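Local coordinates for protein glucose-6-phosphate dehydrogenase (Trypanosoma cruzi, PDB 5AQ1) that catalyses the NADP-dependent oxidation of glucose 6-phosphate to 6-phosphogluconolactone, the entry step of the pentose phosphate pathway, at residues Asp43-Lys47 against Lys48-Ala52; Glu80-Lys84 against Asp85-Gly89. All coordinates share one frame; numbering follows the deposited sequence.

Interaction 1 of 2, residues Asp43-Lys47 against Lys48-Ala52. With NDP (NADPH dihydro-nicotinamide-adenine-dinucleotide phosphate), chain G.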
loop_
_atom_site.group_PDB
_atom_site.type_symbol
_atom_site.label_atom_id
_atom_site.label_comp_id
_atom_site.label_asym_id
_atom_site.label_seq_id
_atom_site.Cartn_x
_atom_site.Cartn_y
_atom_site.Cartn_z
ATOM N N ASP B 43 -20.755 20.122 -43.064
ATOM C CA ASP B 43 -20.934 18.719 -42.711
ATOM C C ASP B 43 -21.189 18.541 -41.215
ATOM O O ASP B 43 -22.135 17.858 -40.820
ATOM C CB ASP B 43 -19.701 17.912 -43.123
ATOM C CG ASP B 43 -19.949 16.421 -43.109
ATOM O OD1 ASP B 43 -20.736 15.950 -43.960
ATOM O OD2 ASP B 43 -19.362 15.723 -42.249
ATOM N N LEU B 44 -20.348 19.161 -40.394
ATOM C CA LEU B 44 -20.485 19.069 -38.943
ATOM C C LEU B 44 -21.801 19.672 -38.461
ATOM O O LEU B 44 -22.463 19.116 -37.579
ATOM C CB LEU B 44 -19.315 19.773 -38.246
ATOM C CG LEU B 44 -19.301 19.727 -36.714
ATOM C CD1 LEU B 44 -19.066 18.311 -36.212
ATOM C CD2 LEU B 44 -18.239 20.663 -36.163
ATOM N N ALA B 45 -22.169 20.811 -39.039
ATOM C CA ALA B 45 -23.378 21.522 -38.643
ATOM C C ALA B 45 -24.625 20.637 -38.714
ATOM O O ALA B 45 -25.348 20.495 -37.725
ATOM C CB ALA B 45 -23.560 22.771 -39.497
ATOM N N LYS B 46 -24.867 20.042 -39.877
ATOM C CA LYS B 46 -26.082 19.249 -40.086
ATOM C C LYS B 46 -26.043 17.879 -39.409
ATOM O O LYS B 46 -27.080 17.374 -38.982
ATOM C CB LYS B 46 -26.387 19.091 -41.582
ATOM C CG LYS B 46 -25.430 18.190 -42.352
ATOM C CD LYS B 46 -25.767 18.152 -43.835
ATOM C CE LYS B 46 -24.513 18.026 -44.686
ATOM N NZ LYS B 46 -24.833 17.770 -46.117
ATOM N N LYS B 47 -24.858 17.282 -39.315
ATOM C CA LYS B 47 -24.725 15.928 -38.769
ATOM C C LYS B 47 -24.618 15.884 -37.247
ATOM O O LYS B 47 -25.059 14.917 -36.630
ATOM C CB LYS B 47 -23.526 15.211 -39.395
ATOM C CG LYS B 47 -23.806 14.710 -40.799
ATOM C CD LYS B 47 -22.578 14.096 -41.444
ATOM C CE LYS B 47 -22.962 13.309 -42.686
ATOM N NZ LYS B 47 -21.814 13.152 -43.615
ATOM N N LYS B 48 -24.034 16.920 -36.650
ATOM C CA LYS B 48 -23.786 16.937 -35.209
ATOM C C LYS B 48 -24.385 18.140 -34.481
ATOM O O LYS B 48 -25.113 17.974 -33.505
ATOM C CB LYS B 48 -22.280 16.865 -34.944
ATOM C CG LYS B 48 -21.640 15.551 -35.373
ATOM C CD LYS B 48 -22.253 14.367 -34.638
ATOM C CE LYS B 48 -21.526 13.066 -34.928
ATOM N NZ LYS B 48 -22.293 11.909 -34.386
ATOM N N THR B 49 -24.085 19.343 -34.954
ATOM C CA THR B 49 -24.455 20.557 -34.232
ATOM C C THR B 49 -25.970 20.734 -34.094
ATOM O O THR B 49 -26.492 20.766 -32.980
ATOM C CB THR B 49 -23.843 21.806 -34.894
ATOM O OG1 THR B 49 -22.502 21.517 -35.311
ATOM C CG2 THR B 49 -23.826 22.980 -33.919
ATOM N N PHE B 50 -26.671 20.841 -35.219
ATOM C CA PHE B 50 -28.120 21.066 -35.195
ATOM C C PHE B 50 -28.896 19.920 -34.532
ATOM O O PHE B 50 -29.832 20.179 -33.774
ATOM C CB PHE B 50 -28.667 21.350 -36.605
ATOM C CG PHE B 50 -28.327 22.721 -37.125
ATOM C CD1 PHE B 50 -28.855 23.855 -36.522
ATOM C CD2 PHE B 50 -27.488 22.880 -38.223
ATOM C CE1 PHE B 50 -28.541 25.120 -36.995
ATOM C CE2 PHE B 50 -27.175 24.141 -38.704
ATOM C CZ PHE B 50 -27.701 25.264 -38.087
ATOM N N PRO B 51 -28.521 18.654 -34.817
ATOM C CA PRO B 51 -29.156 17.524 -34.123
ATOM C C PRO B 51 -28.983 17.544 -32.605
ATOM O O PRO B 51 -29.916 17.207 -31.878
ATOM C CB PRO B 51 -28.456 16.304 -34.727
ATOM C CG PRO B 51 -28.070 16.745 -36.090
ATOM C CD PRO B 51 -27.687 18.190 -35.943
ATOM N N ALA B 52 -27.799 17.930 -32.137
ATOM C CA ALA B 52 -27.547 18.060 -30.699
ATOM C C ALA B 52 -28.432 19.146 -30.089
ATOM O O ALA B 52 -29.031 18.950 -29.032
ATOM C CB ALA B 52 -26.076 18.361 -30.439
HETATM P PA NDP G . -16.715 21.582 -44.176
HETATM O O1A NDP G . -15.623 21.241 -45.164
HETATM O O2A NDP G . -18.072 20.911 -44.298
HETATM O O5B NDP G . -16.870 23.180 -44.187
HETATM C C5B NDP G . -17.823 23.805 -43.334
HETATM C C4B NDP G . -18.447 25.012 -44.022
HETATM O O4B NDP G . -17.455 26.039 -44.106
HETATM C C3B NDP G . -18.939 24.754 -45.445
HETATM O O3B NDP G . -20.335 24.451 -45.516
HETATM C C2B NDP G . -18.634 26.050 -46.160
HETATM O O2B NDP G . -19.757 26.923 -46.071
HETATM C C1B NDP G . -17.468 26.653 -45.398
HETATM N N9A NDP G . -16.201 26.419 -46.140
HETATM C C8A NDP G . -15.738 25.243 -46.622
HETATM N N7A NDP G . -14.549 25.415 -47.254
HETATM C C5A NDP G . -14.241 26.723 -47.180
HETATM C C6A NDP G . -13.133 27.590 -47.634
HETATM N N6A NDP G . -12.089 27.062 -48.316
HETATM N N1A NDP G . -13.200 28.916 -47.345
HETATM C C2A NDP G . -14.235 29.454 -46.666
HETATM N N3A NDP G . -15.274 28.717 -46.225
HETATM C C4A NDP G . -15.333 27.379 -46.447
HETATM O O3 NDP G . -16.150 21.401 -42.677
HETATM P PN NDP G . -16.790 20.375 -41.610
HETATM O O1N NDP G . -18.216 20.755 -41.296
HETATM O O2N NDP G . -16.475 18.968 -42.066
HETATM O O5D NDP G . -15.902 20.695 -40.308
HETATM C C5D NDP G . -15.969 21.953 -39.638
HETATM C C4D NDP G . -14.876 22.018 -38.578
HETATM O O4D NDP G . -15.059 20.969 -37.620
HETATM C C3D NDP G . -13.500 21.818 -39.187
HETATM O O3D NDP G . -12.555 22.701 -38.574
HETATM C C2D NDP G . -13.156 20.373 -38.888
HETATM O O2D NDP G . -11.738 20.165 -38.800
HETATM C C1D NDP G . -13.907 20.117 -37.582
HETATM N N1N NDP G . -14.247 18.694 -37.419
HETATM C C2N NDP G . -15.303 18.165 -38.059
HETATM C C3N NDP G . -15.641 16.821 -37.929
HETATM C C7N NDP G . -16.830 16.256 -38.653
HETATM O O7N NDP G . -17.479 15.376 -38.108
HETATM N N7N NDP G . -17.162 16.704 -39.867
HETATM C C4N NDP G . -14.825 15.902 -37.052
HETATM C C5N NDP G . -13.711 16.598 -36.419
HETATM C C6N NDP G . -13.472 17.950 -36.622
HETATM P P2B NDP G . -20.019 28.133 -47.100
HETATM O O1X NDP G . -19.258 27.787 -48.357
HETATM O O2X NDP G . -21.521 28.077 -47.258
HETATM O O3X NDP G . -19.492 29.360 -46.390
#

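Interaction 2 of 2, residues Glu80-Lys84 against Asp85-Gly89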
loop_
_atom_site.group_PDB
_atom_site.type_symbol
_atom_site.label_atom_id
_atom_site.label_comp_id
_atom_site.label_asym_id
_atom_site.label_seq_id
_atom_site.Cartn_x
_atom_site.Cartn_y
_atom_site.Cartn_z
ATOM N N GLU B 80 -36.922 27.495 -45.151
ATOM C CA GLU B 80 -37.881 26.537 -44.588
ATOM C C GLU B 80 -37.702 25.113 -45.127
ATOM O O GLU B 80 -37.854 24.142 -44.380
ATOM C CB GLU B 80 -39.327 27.019 -44.822
ATOM C CG GLU B 80 -40.101 27.424 -43.570
ATOM C CD GLU B 80 -39.230 27.996 -42.467
ATOM O OE1 GLU B 80 -38.466 28.946 -42.737
ATOM O OE2 GLU B 80 -39.301 27.482 -41.331
ATOM N N LYS B 81 -37.380 24.993 -46.413
ATOM C CA LYS B 81 -37.208 23.684 -47.042
ATOM C C LYS B 81 -35.908 23.038 -46.586
ATOM O O LYS B 81 -35.886 21.859 -46.231
ATOM C CB LYS B 81 -37.231 23.802 -48.568
ATOM C CG LYS B 81 -37.500 22.482 -49.275
ATOM C CD LYS B 81 -37.481 22.629 -50.789
ATOM C CE LYS B 81 -36.088 22.402 -51.354
ATOM N NZ LYS B 81 -36.042 22.654 -52.820
ATOM N N TRP B 82 -34.831 23.819 -46.604
ATOM C CA TRP B 82 -33.529 23.388 -46.082
ATOM C C TRP B 82 -33.650 22.848 -44.658
ATOM O O TRP B 82 -33.095 21.798 -44.337
ATOM C CB TRP B 82 -32.539 24.556 -46.126
ATOM C CG TRP B 82 -31.242 24.321 -45.409
ATOM C CD1 TRP B 82 -30.288 23.398 -45.717
ATOM C CD2 TRP B 82 -30.745 25.048 -44.275
ATOM N NE1 TRP B 82 -29.233 23.494 -44.840
ATOM C CE2 TRP B 82 -29.487 24.502 -43.947
ATOM C CE3 TRP B 82 -31.243 26.108 -43.506
ATOM C CZ2 TRP B 82 -28.720 24.978 -42.881
ATOM C CZ3 TRP B 82 -30.480 26.579 -42.445
ATOM C CH2 TRP B 82 -29.234 26.013 -42.142
ATOM N N LYS B 83 -34.385 23.566 -43.814
ATOM C CA LYS B 83 -34.609 23.145 -42.431
ATOM C C LYS B 83 -35.408 21.847 -42.347
ATOM O O LYS B 83 -35.022 20.917 -41.641
ATOM C CB LYS B 83 -35.321 24.247 -41.645
ATOM C CG LYS B 83 -34.416 25.410 -41.271
ATOM C CD LYS B 83 -35.190 26.705 -41.091
ATOM C CE LYS B 83 -36.281 26.577 -40.048
ATOM N NZ LYS B 83 -36.860 27.900 -39.688
ATOM N N LYS B 84 -36.516 21.788 -43.079
ATOM C CA LYS B 84 -37.419 20.641 -43.016
ATOM C C LYS B 84 -36.847 19.387 -43.688
ATOM O O LYS B 84 -37.017 18.282 -43.172
ATOM C CB LYS B 84 -38.770 20.997 -43.641
ATOM C CG LYS B 84 -39.865 19.976 -43.379
ATOM C CD LYS B 84 -41.096 20.283 -44.208
ATOM C CE LYS B 84 -42.232 19.346 -43.844
ATOM N NZ LYS B 84 -43.445 19.614 -44.661
ATOM N N ASP B 85 -36.183 19.556 -44.831
ATOM C CA ASP B 85 -35.680 18.418 -45.610
ATOM C C ASP B 85 -34.268 17.996 -45.211
ATOM O O ASP B 85 -34.042 16.834 -44.869
ATOM C CB ASP B 85 -35.725 18.730 -47.110
ATOM C CG ASP B 85 -37.145 18.878 -47.637
ATOM O OD1 ASP B 85 -38.102 18.526 -46.913
ATOM O OD2 ASP B 85 -37.306 19.345 -48.784
ATOM N N THR B 86 -33.323 18.930 -45.258
ATOM C CA THR B 86 -31.924 18.610 -44.978
ATOM C C THR B 86 -31.669 18.428 -43.482
ATOM O O THR B 86 -31.329 17.330 -43.043
ATOM C CB THR B 86 -30.971 19.678 -45.551
ATOM O OG1 THR B 86 -31.268 19.884 -46.940
ATOM C CG2 THR B 86 -29.513 19.249 -45.404
ATOM N N LEU B 87 -31.845 19.500 -42.711
ATOM C CA LEU B 87 -31.531 19.494 -41.275
ATOM C C LEU B 87 -32.305 18.437 -40.501
ATOM O O LEU B 87 -31.708 17.608 -39.814
ATOM C CB LEU B 87 -31.793 20.871 -40.649
ATOM C CG LEU B 87 -30.612 21.844 -40.542
ATOM C CD1 LEU B 87 -29.770 21.885 -41.810
ATOM C CD2 LEU B 87 -31.119 23.235 -40.183
ATOM N N ALA B 88 -33.630 18.466 -40.622
ATOM C CA ALA B 88 -34.490 17.537 -39.885
ATOM C C ALA B 88 -34.216 16.072 -40.239
ATOM O O ALA B 88 -34.491 15.182 -39.441
ATOM C CB ALA B 88 -35.956 17.874 -40.108
ATOM N N GLY B 89 -33.676 15.833 -41.433
ATOM C CA GLY B 89 -33.252 14.497 -41.845
ATOM C C GLY B 89 -32.243 13.831 -40.924
ATOM O O GLY B 89 -32.192 12.604 -40.856
#

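Interaction 1 of 2, residues Asp43-Lys47 against Lys48-Ala52
L44 and A45 grip the next turn of the chain, K48 to F50, in helix 43-58. This is the first helix of the Rossmann-type beta-alpha-beta unit, and its N-terminal end faces the diphosphate of NADPH. Backbone bonds carry most of the contact. L44 O accepts two N-H groups, from K48 N at 2.9 Å and from T49 N, and they arrive from opposite faces of the carbonyl plane. A45 O takes F50 N at 2.9 Å, a nearly straight bond of 176°. The bonds from T49 N and F50 N span five residues, as in a pi-type turn; that from K48 N spans the usual four. P51 has no N-H to offer, and the helix kinks there.

Apolar contact comes from A45 and L44. A45 CB meets the F50 ring at CE2, 3.9 Å away. The L44 side chain crosses K48 at about a right angle, with CD1 against CB. The K48 amine reaches on to a salt bridge with D440.

Polar contacts with the cofactor sit at the helix start. D43 N donates to NADPH O2A at 3.1 Å. L44 N donates to NADPH O1N at 2.8 Å. Each phosphate is thus held by one backbone N-H. D43 CG stands anti to the backbone N (chi1 -166°), which brings the carboxylate toward the nicotinamide amide. There OD2 accepts a weak bond from N7N. D43 OD1 receives K47 NZ at 3.0 Å through its syn lone pair.

Interaction 2 of 2, residues Glu80-Lys84 against Asp85-Gly89
W82 lies against L87 and T86 one turn further along helix 79-87. Its CB starts away from the following turn, but CG is anti to the backbone N (chi1 170°) and the indole comes back along the helix. CD1 is the first ring atom to touch, 3.8 Å from T86 CB. NE1 follows, and L87 CD1 sits over the face there, offset toward the rim. CE2 and CZ2 are both 3.4 Å from the same L87 CD1. At the tip, CH2 meets L87 CD2. That methyl is 4.0 Å from the centroid of the six-membered ring and 13° off its normal, a CH-pi contact.

The backbone here makes a wider pi-type turn. W82 O accepts L87 N at 3.1 Å, nearly straight, and a weaker, bent bond from T86 N. K83 O takes A88 N in the same five-residue spacing. One residue earlier than W82, K81 O accepts D85 N at 2.7 Å in the ordinary four-residue spacing.

K83 NZ forms a salt bridge with E80 OE2, meeting it on the syn side and 21° out of the carboxylate plane. The same amine also donates to L105 O and I108 O, which ties the helix to the end of helix 101-105 and the start of strand 108-112. The W82 ring packs edge-to-face with Y110, on strand 108-112, an outermost strand of the parallel sheet.

From the N terminus, strand 33-38 leads into helix 43-58, where interaction 1 joins two successive turns. The chain then runs through strand 67-72 to helix 79-87, where interaction 2 does the same. Neither contact closes a long loop, and they follow in series without nesting or crossing. Their centres are 12 Å apart, and the two helices touch: F50 CD2 packs on L87 CG, and the K46 chain on T86 CG2. Helix 43-58 joins strands 33-38 and 67-72 of the beta-alpha-beta unit, with the cofactor at its start. Helix 79-87 follows strand 67-72 and packs beside helix 43-58, within the same NAD-binding region.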